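Local coordinates for protein ATP-dependent kinase YFH7 (Saccharomyces cerevisiae, PDB 2GA8) that acts as an ATP-dependent P-loop kinase and could take part in assembly of the endoplasmic reticulum membrane, at residues R309-S313 / G314-T318. Residues are numbered along the deposited sequence; the frame is centred on the assembly and turned at random.
With SO4 (sulfate ion), chain F; SO4 (sulfate ion), chain G.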
loop_
_atom_site.group_PDB
_atom_site.type_symbol
_atom_site.label_atom_id
_atom_site.label_comp_id
_atom_site.label_asym_id
_atom_site.label_seq_id
_atom_site.Cartn_x
_atom_site.Cartn_y
_atom_site.Cartn_z
ATOM N N ARG A 309 -6.388 21.636 5.892
ATOM C CA ARG A 309 -7.060 20.360 6.129
ATOM C C ARG A 309 -7.522 20.273 7.575
ATOM O O ARG A 309 -8.634 19.822 7.855
ATOM C CB ARG A 309 -6.127 19.187 5.826
ATOM C CG ARG A 309 -5.804 19.022 4.362
ATOM C CD ARG A 309 -4.961 17.774 4.146
ATOM N NE ARG A 309 -4.605 17.603 2.744
ATOM C CZ ARG A 309 -3.834 16.622 2.285
ATOM N NH1 ARG A 309 -3.339 15.721 3.123
ATOM N NH2 ARG A 309 -3.561 16.546 0.991
ATOM N N HIS A 310 -6.668 20.706 8.494
ATOM C CA HIS A 310 -7.014 20.677 9.907
ATOM C C HIS A 310 -8.179 21.607 10.200
ATOM O O HIS A 310 -9.031 21.298 11.031
ATOM C CB HIS A 310 -5.813 21.073 10.766
ATOM C CG HIS A 310 -4.783 19.995 10.891
ATOM N ND1 HIS A 310 -4.170 19.422 9.799
ATOM C CD2 HIS A 310 -4.271 19.375 11.980
ATOM C CE1 HIS A 310 -3.326 18.492 10.209
ATOM N NE2 HIS A 310 -3.367 18.444 11.528
ATOM N N LEU A 311 -8.210 22.749 9.522
ATOM C CA LEU A 311 -9.290 23.709 9.722
ATOM C C LEU A 311 -10.598 23.150 9.174
ATOM O O LEU A 311 -11.636 23.212 9.835
ATOM C CB LEU A 311 -8.961 25.033 9.022
ATOM C CG LEU A 311 -10.006 26.148 9.154
ATOM C CD1 LEU A 311 -10.200 26.503 10.620
ATOM C CD2 LEU A 311 -9.557 27.371 8.361
ATOM N N GLN A 312 -10.545 22.598 7.965
ATOM C CA GLN A 312 -11.738 22.039 7.334
ATOM C C GLN A 312 -12.252 20.831 8.097
ATOM O O GLN A 312 -13.449 20.542 8.083
ATOM C CB GLN A 312 -11.439 21.619 5.897
ATOM C CG GLN A 312 -10.974 22.741 4.997
ATOM C CD GLN A 312 -10.566 22.237 3.629
ATOM O OE1 GLN A 312 -9.717 21.350 3.509
ATOM N NE2 GLN A 312 -11.168 22.798 2.585
ATOM N N SER A 313 -11.339 20.131 8.759
ATOM C CA SER A 313 -11.681 18.939 9.525
ATOM C C SER A 313 -12.083 19.258 10.961
ATOM O O SER A 313 -12.448 18.363 11.724
ATOM C CB SER A 313 -10.499 17.966 9.521
ATOM O OG SER A 313 -10.139 17.623 8.193
ATOM N N GLY A 314 -12.008 20.533 11.327
ATOM C CA GLY A 314 -12.388 20.943 12.667
ATOM C C GLY A 314 -11.353 20.748 13.759
ATOM O O GLY A 314 -11.619 21.058 14.920
ATOM N N LEU A 315 -10.176 20.242 13.403
ATOM C CA LEU A 315 -9.117 20.018 14.385
ATOM C C LEU A 315 -8.620 21.319 15.015
ATOM O O LEU A 315 -8.123 21.319 16.141
ATOM C CB LEU A 315 -7.940 19.279 13.742
ATOM C CG LEU A 315 -8.105 17.781 13.447
ATOM C CD1 LEU A 315 -9.321 17.544 12.569
ATOM C CD2 LEU A 315 -6.849 17.260 12.771
ATOM N N VAL A 316 -8.745 22.422 14.281
ATOM C CA VAL A 316 -8.319 23.730 14.770
ATOM C C VAL A 316 -9.412 24.753 14.468
ATOM O O VAL A 316 -10.279 24.499 13.636
ATOM C CB VAL A 316 -6.997 24.181 14.095
ATOM C CG1 VAL A 316 -5.856 23.262 14.517
ATOM C CG2 VAL A 316 -7.150 24.165 12.581
ATOM N N THR A 317 -9.381 25.901 15.139
ATOM C CA THR A 317 -10.402 26.921 14.901
ATOM C C THR A 317 -9.967 27.976 13.888
ATOM O O THR A 317 -10.807 28.686 13.335
ATOM C CB THR A 317 -10.815 27.650 16.208
ATOM O OG1 THR A 317 -9.746 28.488 16.657
ATOM C CG2 THR A 317 -11.160 26.642 17.295
ATOM N N THR A 318 -8.661 28.090 13.654
ATOM C CA THR A 318 -8.135 29.065 12.694
ATOM C C THR A 318 -6.955 28.488 11.926
ATOM O O THR A 318 -6.305 27.547 12.387
ATOM C CB THR A 318 -7.631 30.349 13.386
ATOM O OG1 THR A 318 -6.457 30.049 14.156
ATOM C CG2 THR A 318 -8.706 30.927 14.292
HETATM S S SO4 F . -5.790 18.803 -0.503
HETATM O O1 SO4 F . -5.621 19.291 0.877
HETATM O O2 SO4 F . -6.885 17.814 -0.541
HETATM O O3 SO4 F . -6.116 19.937 -1.390
HETATM O O4 SO4 F . -4.540 18.168 -0.962
HETATM S S SO4 G . -1.013 13.582 0.765
HETATM O O1 SO4 G . -1.495 13.694 2.159
HETATM O O2 SO4 G . -1.674 12.437 0.111
HETATM O O3 SO4 G . -1.309 14.833 0.045
HETATM O O4 SO4 G . 0.449 13.374 0.776
#
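His-310 and Leu-311 give their carbonyl oxygens to the chain that turns back over them, a Schellman motif closing helix 299-312 before the loop to helix 319-328. Of the bonds that the residues after the helix send back into its last turn, Gly-314 N to Leu-311 O (3.1 Å) is the sound one. Leu-315 N and Val-316 N both bond weakly to His-310 O; Leu-315 N is close, 2.8 Å from that oxygen, but its bond is strongly bent at 124°. Gly-314 makes the reversal at a positive phi of 81°, where a side chain would run into the carbonyl of Ser-313. One residue before His-310, Arg-309 O is gripped from opposite faces of its plane by Ser-313 N and by Ser-313 OG, the hydroxyl bond being 2.7 Å long.

Apolar contacts pack the turn against the helix. Leu-315 CD2 sits obliquely to the imidazole, 3.4 Å from His-310 CD2, while ND1 of that ring bonds back to Val-306 O in its own helix. Val-316 CG2, set between its own backbone N and carbonyl carbon, comes to 3.5 Å from Leu-311 N and also meets His-310 CB. Beyond them, Lys-325 and Glu-321 of helix 319-328 pack on this group, and Thr-318 caps that helix through Glu-321 N.

Arg-309 goes the other way, its chain extended from CG to NE, and its guanidinium binds two sulfates at its edge, both probably from the crystallisation liquor. NE and NH2 take one, NH1 and NH2 the other, so NH2 serves both. Sulfate is also bonded to Gly-36 N and Lys-37 NZ of the P-loop, which by similarity binds ATP, consistent with an arginine reaching toward the phosphate site. The straightest of the four bonds runs from Arg-309 NE to O1 of the chain F sulfate, 2.7 Å at 175°.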